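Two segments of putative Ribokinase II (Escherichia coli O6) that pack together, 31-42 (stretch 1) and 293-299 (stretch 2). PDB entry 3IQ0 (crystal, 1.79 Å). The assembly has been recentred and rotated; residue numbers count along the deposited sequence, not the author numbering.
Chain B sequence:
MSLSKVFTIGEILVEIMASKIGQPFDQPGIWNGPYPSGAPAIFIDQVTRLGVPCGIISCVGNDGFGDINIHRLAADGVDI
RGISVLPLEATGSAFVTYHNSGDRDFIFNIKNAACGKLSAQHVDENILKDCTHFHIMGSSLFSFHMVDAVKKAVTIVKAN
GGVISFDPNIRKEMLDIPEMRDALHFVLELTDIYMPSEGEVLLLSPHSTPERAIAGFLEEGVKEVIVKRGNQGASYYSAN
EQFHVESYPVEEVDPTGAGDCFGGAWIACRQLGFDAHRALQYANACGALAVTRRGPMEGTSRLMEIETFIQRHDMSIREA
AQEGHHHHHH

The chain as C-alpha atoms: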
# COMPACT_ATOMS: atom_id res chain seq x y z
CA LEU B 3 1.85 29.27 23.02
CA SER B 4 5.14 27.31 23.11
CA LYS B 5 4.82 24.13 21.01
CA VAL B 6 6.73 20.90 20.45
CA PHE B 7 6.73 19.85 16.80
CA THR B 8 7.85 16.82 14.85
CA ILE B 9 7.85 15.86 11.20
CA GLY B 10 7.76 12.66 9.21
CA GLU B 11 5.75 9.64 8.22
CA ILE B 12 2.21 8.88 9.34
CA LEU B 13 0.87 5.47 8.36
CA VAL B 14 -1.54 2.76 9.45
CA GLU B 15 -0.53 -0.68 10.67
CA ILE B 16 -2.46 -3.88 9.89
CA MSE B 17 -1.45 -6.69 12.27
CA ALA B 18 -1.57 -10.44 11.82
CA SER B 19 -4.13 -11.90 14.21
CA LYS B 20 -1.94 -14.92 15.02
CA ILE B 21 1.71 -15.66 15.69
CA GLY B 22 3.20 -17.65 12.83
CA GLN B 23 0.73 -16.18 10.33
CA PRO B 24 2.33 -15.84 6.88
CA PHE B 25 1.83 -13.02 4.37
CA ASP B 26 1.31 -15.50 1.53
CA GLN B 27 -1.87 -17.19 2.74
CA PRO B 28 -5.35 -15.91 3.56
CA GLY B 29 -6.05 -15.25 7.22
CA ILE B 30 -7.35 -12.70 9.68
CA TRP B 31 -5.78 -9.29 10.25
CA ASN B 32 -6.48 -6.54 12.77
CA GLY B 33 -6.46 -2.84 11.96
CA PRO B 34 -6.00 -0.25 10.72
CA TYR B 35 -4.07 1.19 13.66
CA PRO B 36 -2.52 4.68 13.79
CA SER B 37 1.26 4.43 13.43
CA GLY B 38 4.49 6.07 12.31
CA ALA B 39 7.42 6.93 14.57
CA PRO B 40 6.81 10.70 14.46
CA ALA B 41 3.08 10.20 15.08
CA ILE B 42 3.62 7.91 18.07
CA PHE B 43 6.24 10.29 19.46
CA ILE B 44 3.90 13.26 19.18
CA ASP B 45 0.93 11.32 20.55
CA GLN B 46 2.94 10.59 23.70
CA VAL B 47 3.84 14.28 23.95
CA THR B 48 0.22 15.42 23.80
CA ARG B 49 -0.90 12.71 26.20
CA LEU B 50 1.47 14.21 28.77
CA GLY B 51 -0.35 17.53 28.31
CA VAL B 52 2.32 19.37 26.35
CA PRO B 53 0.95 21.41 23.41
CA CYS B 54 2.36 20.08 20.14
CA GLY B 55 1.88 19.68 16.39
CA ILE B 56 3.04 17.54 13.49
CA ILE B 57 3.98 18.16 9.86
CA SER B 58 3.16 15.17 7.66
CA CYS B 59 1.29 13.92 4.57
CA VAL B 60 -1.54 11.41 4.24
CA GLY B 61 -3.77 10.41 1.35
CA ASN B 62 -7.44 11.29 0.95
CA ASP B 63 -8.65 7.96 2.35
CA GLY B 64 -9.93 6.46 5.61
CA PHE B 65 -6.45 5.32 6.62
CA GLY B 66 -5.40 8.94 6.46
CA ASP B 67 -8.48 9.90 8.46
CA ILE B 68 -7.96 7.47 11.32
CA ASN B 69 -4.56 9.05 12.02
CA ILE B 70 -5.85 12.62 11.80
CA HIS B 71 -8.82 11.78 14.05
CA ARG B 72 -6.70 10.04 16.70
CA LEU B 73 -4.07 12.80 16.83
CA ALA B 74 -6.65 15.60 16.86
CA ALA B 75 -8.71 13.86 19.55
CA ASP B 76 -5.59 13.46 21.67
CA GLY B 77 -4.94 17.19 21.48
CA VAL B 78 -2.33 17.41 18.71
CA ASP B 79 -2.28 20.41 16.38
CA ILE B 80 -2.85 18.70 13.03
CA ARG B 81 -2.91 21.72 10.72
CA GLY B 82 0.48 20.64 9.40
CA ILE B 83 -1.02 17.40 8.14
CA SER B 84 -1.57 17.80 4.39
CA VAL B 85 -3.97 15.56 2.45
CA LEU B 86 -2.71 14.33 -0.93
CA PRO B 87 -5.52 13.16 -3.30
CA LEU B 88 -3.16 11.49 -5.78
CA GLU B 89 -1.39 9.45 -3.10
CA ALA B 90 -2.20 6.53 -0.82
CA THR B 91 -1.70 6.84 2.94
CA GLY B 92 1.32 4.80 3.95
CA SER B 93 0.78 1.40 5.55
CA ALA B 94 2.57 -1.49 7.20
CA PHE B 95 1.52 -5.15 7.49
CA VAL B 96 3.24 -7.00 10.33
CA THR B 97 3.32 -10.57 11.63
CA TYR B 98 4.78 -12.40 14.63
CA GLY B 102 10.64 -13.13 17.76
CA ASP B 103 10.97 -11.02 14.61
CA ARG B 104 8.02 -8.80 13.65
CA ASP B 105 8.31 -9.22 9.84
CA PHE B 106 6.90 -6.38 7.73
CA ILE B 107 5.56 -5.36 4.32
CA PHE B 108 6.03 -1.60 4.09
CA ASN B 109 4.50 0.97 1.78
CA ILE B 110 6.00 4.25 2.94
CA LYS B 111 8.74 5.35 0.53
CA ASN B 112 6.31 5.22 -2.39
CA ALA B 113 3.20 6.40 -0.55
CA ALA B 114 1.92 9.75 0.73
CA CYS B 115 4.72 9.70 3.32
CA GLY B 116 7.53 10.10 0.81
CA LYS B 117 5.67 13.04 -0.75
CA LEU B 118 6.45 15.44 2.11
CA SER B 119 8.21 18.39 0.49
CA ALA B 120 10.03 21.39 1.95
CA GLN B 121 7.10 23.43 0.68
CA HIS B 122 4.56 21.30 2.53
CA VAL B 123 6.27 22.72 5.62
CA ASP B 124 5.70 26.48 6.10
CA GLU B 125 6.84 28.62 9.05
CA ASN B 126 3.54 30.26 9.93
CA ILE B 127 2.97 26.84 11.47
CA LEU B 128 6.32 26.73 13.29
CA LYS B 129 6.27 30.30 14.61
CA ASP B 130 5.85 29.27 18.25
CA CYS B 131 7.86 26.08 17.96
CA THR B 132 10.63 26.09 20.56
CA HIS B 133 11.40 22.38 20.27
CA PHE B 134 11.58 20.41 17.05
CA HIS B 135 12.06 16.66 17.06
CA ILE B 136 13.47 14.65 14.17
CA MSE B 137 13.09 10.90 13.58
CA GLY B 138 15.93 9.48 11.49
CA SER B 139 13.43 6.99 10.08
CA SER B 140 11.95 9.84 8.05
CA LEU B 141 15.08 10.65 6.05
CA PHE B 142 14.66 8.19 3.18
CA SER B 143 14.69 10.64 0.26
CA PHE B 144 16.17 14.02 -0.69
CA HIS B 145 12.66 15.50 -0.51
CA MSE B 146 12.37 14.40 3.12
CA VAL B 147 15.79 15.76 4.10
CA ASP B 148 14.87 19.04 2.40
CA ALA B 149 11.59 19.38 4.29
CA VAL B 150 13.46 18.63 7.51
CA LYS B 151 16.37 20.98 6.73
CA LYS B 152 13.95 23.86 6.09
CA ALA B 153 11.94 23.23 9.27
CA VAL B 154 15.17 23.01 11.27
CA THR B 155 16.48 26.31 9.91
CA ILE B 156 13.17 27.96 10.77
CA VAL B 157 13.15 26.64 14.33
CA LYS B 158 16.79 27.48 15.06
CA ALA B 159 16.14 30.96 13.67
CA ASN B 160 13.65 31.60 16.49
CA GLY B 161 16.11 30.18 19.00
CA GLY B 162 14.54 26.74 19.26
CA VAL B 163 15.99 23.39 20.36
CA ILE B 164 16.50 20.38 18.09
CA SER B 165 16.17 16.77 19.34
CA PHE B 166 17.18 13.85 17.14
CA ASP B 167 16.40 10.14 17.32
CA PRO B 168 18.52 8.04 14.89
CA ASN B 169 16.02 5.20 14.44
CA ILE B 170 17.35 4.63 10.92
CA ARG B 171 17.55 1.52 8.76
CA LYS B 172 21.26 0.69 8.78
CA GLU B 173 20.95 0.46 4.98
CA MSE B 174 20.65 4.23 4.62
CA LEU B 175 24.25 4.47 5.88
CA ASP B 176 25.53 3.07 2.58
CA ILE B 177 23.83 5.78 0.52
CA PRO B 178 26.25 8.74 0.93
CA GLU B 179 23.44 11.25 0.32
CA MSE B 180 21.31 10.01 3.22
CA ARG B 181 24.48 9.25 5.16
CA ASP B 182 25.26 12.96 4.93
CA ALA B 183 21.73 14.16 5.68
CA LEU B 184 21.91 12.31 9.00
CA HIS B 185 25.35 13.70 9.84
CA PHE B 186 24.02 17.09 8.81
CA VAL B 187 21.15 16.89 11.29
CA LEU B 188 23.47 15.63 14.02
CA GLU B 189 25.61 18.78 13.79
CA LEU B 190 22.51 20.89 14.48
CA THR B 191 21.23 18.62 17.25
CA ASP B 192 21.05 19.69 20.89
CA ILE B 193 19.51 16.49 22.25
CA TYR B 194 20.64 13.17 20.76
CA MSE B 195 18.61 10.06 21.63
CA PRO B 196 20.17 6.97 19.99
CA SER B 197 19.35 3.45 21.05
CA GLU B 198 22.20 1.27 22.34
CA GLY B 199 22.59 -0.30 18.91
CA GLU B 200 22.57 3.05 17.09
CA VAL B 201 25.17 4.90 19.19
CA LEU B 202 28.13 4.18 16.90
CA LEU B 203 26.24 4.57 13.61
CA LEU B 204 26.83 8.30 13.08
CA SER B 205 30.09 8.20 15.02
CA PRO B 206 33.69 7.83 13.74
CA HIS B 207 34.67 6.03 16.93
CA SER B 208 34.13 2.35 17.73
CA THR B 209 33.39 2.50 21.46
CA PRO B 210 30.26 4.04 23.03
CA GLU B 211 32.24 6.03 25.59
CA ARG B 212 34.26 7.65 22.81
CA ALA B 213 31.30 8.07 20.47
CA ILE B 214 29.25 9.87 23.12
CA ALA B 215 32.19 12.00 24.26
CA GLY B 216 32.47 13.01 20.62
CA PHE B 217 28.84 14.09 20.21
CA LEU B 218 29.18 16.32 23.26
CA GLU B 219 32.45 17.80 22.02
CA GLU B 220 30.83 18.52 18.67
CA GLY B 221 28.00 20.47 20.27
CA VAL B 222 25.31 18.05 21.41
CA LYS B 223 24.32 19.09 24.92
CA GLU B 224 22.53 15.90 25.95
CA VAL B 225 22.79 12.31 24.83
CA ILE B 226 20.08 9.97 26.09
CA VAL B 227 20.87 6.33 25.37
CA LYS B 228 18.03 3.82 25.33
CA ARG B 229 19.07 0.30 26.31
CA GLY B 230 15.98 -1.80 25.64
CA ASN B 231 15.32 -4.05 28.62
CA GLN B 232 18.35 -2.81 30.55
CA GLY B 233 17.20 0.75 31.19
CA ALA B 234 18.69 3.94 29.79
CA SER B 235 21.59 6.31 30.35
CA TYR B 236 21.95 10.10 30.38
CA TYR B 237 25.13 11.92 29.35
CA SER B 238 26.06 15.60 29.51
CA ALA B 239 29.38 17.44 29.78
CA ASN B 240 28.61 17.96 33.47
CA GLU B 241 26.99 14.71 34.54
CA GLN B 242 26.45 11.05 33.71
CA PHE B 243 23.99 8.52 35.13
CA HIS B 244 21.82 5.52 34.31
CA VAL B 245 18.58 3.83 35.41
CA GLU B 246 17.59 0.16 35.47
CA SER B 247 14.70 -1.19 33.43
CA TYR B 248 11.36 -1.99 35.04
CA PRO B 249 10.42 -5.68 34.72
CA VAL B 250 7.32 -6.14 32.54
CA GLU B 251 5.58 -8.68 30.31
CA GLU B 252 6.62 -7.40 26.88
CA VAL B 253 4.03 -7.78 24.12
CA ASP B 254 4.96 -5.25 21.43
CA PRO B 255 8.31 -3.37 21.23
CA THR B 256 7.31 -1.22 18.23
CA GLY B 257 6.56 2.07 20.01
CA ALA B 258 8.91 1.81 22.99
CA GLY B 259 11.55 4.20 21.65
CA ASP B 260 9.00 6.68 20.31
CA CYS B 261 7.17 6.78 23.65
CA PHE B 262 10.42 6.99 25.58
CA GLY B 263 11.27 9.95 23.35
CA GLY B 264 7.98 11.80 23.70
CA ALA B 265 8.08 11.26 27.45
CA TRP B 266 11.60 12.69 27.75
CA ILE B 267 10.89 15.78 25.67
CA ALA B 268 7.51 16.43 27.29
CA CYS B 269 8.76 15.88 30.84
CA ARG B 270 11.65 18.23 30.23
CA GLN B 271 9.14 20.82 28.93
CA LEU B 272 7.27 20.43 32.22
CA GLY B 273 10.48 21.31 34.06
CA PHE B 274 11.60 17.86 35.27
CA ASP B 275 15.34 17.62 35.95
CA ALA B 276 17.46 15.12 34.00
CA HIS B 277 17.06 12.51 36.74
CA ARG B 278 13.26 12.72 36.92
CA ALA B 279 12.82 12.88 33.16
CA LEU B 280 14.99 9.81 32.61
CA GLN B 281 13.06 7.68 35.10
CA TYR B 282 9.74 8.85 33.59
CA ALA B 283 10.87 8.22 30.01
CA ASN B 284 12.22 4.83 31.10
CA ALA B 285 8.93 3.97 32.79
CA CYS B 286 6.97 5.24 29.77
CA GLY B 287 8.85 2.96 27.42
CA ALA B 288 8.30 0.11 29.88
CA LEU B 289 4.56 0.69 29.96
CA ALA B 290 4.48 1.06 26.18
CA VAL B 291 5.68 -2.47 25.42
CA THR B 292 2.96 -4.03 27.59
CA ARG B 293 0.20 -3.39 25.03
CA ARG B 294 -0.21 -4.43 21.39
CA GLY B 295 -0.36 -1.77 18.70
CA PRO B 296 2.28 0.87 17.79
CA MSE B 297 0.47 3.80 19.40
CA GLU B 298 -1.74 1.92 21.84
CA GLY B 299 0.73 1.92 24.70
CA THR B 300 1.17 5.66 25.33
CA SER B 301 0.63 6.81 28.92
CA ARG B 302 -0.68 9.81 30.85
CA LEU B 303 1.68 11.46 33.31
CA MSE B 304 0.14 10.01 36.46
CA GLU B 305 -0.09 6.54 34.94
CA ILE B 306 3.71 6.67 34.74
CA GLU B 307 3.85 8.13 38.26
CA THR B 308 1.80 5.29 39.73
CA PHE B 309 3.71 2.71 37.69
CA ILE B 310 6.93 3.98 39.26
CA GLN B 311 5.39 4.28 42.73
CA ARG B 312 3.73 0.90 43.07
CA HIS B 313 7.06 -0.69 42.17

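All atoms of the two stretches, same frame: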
# COMPACT_ATOMS: atom_id res chain seq x y z
N TRP B 31 -6.66 -10.39 9.88
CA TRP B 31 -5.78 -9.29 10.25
C TRP B 31 -6.55 -8.28 11.08
O TRP B 31 -7.77 -8.17 10.96
CB TRP B 31 -5.22 -8.60 8.99
CG TRP B 31 -4.44 -9.52 8.11
CD1 TRP B 31 -4.94 -10.48 7.27
CD2 TRP B 31 -3.01 -9.64 8.04
NE1 TRP B 31 -3.91 -11.18 6.69
CE2 TRP B 31 -2.72 -10.69 7.14
CE3 TRP B 31 -1.95 -8.95 8.65
CZ2 TRP B 31 -1.41 -11.07 6.84
CZ3 TRP B 31 -0.64 -9.34 8.35
CH2 TRP B 31 -0.39 -10.39 7.45
N ASN B 32 -5.85 -7.54 11.93
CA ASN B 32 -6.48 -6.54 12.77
C ASN B 32 -5.95 -5.15 12.44
O ASN B 32 -4.74 -4.95 12.36
CB ASN B 32 -6.23 -6.84 14.25
CG ASN B 32 -6.65 -8.24 14.65
OD1 ASN B 32 -7.76 -8.68 14.32
ND2 ASN B 32 -5.78 -8.95 15.36
N GLY B 33 -6.86 -4.20 12.28
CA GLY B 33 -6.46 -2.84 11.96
C GLY B 33 -7.58 -2.11 11.24
O GLY B 33 -8.71 -2.60 11.19
N PRO B 34 -7.30 -0.92 10.69
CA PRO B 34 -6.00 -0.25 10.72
C PRO B 34 -5.74 0.36 12.09
O PRO B 34 -6.68 0.62 12.84
CB PRO B 34 -6.15 0.83 9.66
CG PRO B 34 -7.57 1.24 9.84
CD PRO B 34 -8.27 -0.10 9.93
N TYR B 35 -4.47 0.59 12.40
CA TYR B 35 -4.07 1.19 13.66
C TYR B 35 -3.16 2.37 13.34
O TYR B 35 -2.29 2.26 12.47
CB TYR B 35 -3.33 0.18 14.53
CG TYR B 35 -4.23 -0.82 15.21
CD1 TYR B 35 -4.98 -0.46 16.33
CD2 TYR B 35 -4.38 -2.11 14.70
CE1 TYR B 35 -5.85 -1.36 16.93
CE2 TYR B 35 -5.24 -3.02 15.30
CZ TYR B 35 -5.98 -2.64 16.42
OH TYR B 35 -6.86 -3.52 17.00
N PRO B 36 -3.35 3.50 14.02
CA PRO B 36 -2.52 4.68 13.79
C PRO B 36 -1.06 4.34 14.07
O PRO B 36 -0.76 3.70 15.07
CB PRO B 36 -3.06 5.70 14.79
CG PRO B 36 -4.46 5.27 15.00
CD PRO B 36 -4.36 3.77 15.06
N SER B 37 -0.15 4.75 13.20
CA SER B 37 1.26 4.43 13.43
C SER B 37 2.21 5.44 12.80
O SER B 37 1.77 6.47 12.26
CB SER B 37 1.55 3.02 12.92
OG SER B 37 2.80 2.55 13.40
N GLY B 38 3.50 5.15 12.85
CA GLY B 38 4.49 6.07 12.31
C GLY B 38 5.26 6.69 13.46
O GLY B 38 4.68 7.39 14.30
N ALA B 39 6.56 6.43 13.50
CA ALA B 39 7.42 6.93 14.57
C ALA B 39 7.11 8.36 15.00
O ALA B 39 6.86 8.61 16.18
CB ALA B 39 8.90 6.81 14.15
N PRO B 40 7.11 9.32 14.06
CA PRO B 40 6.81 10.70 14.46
C PRO B 40 5.43 10.85 15.10
O PRO B 40 5.27 11.60 16.07
CB PRO B 40 6.91 11.47 13.14
CG PRO B 40 7.90 10.67 12.35
CD PRO B 40 7.46 9.25 12.63
N ALA B 41 4.45 10.13 14.56
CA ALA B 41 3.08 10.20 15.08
C ALA B 41 2.98 9.63 16.49
O ALA B 41 2.29 10.19 17.35
CB ALA B 41 2.12 9.46 14.15
N ILE B 42 3.65 8.51 16.74
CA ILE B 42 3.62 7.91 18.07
C ILE B 42 4.35 8.82 19.05
O ILE B 42 3.90 9.01 20.19
CB ILE B 42 4.26 6.51 18.05
CG1 ILE B 42 3.55 5.63 17.02
CG2 ILE B 42 4.16 5.87 19.43
CD1 ILE B 42 4.23 4.32 16.74
N ARG B 293 1.42 -3.33 25.83
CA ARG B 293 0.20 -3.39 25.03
C ARG B 293 0.50 -3.51 23.54
O ARG B 293 1.50 -2.98 23.06
CB ARG B 293 -0.67 -2.16 25.29
CG ARG B 293 -1.41 -2.24 26.61
CD ARG B 293 -2.10 -0.94 26.96
NE ARG B 293 -2.94 -1.11 28.14
CZ ARG B 293 -3.51 -0.11 28.81
NH1 ARG B 293 -3.33 1.14 28.41
NH2 ARG B 293 -4.26 -0.36 29.87
N ARG B 294 -0.38 -4.20 22.82
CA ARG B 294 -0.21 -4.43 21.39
C ARG B 294 -0.74 -3.26 20.56
O ARG B 294 -1.81 -2.73 20.83
CB ARG B 294 -0.91 -5.73 20.99
CG ARG B 294 -0.47 -6.28 19.65
CD ARG B 294 -1.03 -7.68 19.43
NE ARG B 294 -2.49 -7.67 19.51
CZ ARG B 294 -3.26 -8.76 19.39
NH1 ARG B 294 -2.70 -9.95 19.19
NH2 ARG B 294 -4.58 -8.65 19.47
N GLY B 295 0.02 -2.89 19.54
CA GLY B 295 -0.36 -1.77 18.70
C GLY B 295 0.67 -0.69 18.89
O GLY B 295 0.95 -0.29 20.02
N PRO B 296 1.25 -0.17 17.80
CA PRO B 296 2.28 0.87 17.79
C PRO B 296 2.03 2.08 18.68
O PRO B 296 2.92 2.52 19.41
CB PRO B 296 2.37 1.27 16.31
CG PRO B 296 1.93 0.04 15.59
CD PRO B 296 0.75 -0.41 16.43
N MSE B 297 0.81 2.61 18.63
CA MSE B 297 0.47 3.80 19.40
C MSE B 297 -0.51 3.54 20.53
O MSE B 297 -1.02 4.47 21.14
CB MSE B 297 -0.12 4.84 18.44
CG MSE B 297 -0.13 6.26 18.97
SE MSE B 297 -1.04 7.44 17.77
CE MSE B 297 0.02 7.11 16.19
N GLU B 298 -0.77 2.27 20.81
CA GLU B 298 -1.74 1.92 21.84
C GLU B 298 -1.18 1.83 23.25
O GLU B 298 -1.92 1.61 24.21
CB GLU B 298 -2.41 0.60 21.46
CG GLU B 298 -2.92 0.58 20.03
CD GLU B 298 -3.86 1.73 19.73
OE1 GLU B 298 -4.89 1.87 20.44
OE2 GLU B 298 -3.58 2.51 18.80
N GLY B 299 0.13 2.02 23.39
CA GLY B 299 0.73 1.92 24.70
C GLY B 299 1.16 3.23 25.34
O GLY B 299 1.84 3.21 26.36
O HOH W 1 -1.62 2.09 17.06

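The contact buries 459 Å² and contains no direct hydrogen bond between the stretches; apolar packing and one bridging water hold it together. R294 makes only a loose approach to N32; its side chain, t at chi1 and chi2 but p at chi3, brings its end nearer the strand. G295 then opens a type I turn that closes at E298, with E298 N donating to G295 O at 3.2 Å. The phi/psi of G295, 115/128, suit glycine, and a CB there would clash with CG of E298.

The turn presents P296 and M297 to the other stretch. P296 packs against both strand and helix: its CB lies 3.2 Å from S37 OG and 3.6 Å from I42 CD1. M297, a selenomethionine with the largest covered area in the contact, directs its side chain toward the strand and helix, largely against apolar side chains. M297 CE lies 3.7 Å from P36 CB, 3.8 Å from A41 CB and 3.9 Å from I42 CG1, so one methyl group touches both the end of the strand and the first turn of the helix.

E298 folds its carboxylate back towards the strand, where E298 OE2 approaches Y35 CD1 at 4.1 Å. A single water donates to E298 OE2 (2.7 Å) and to P36 O (2.7 Å) and accepts from M297 N (2.9 Å), thereby linking the turn to the strand backbone.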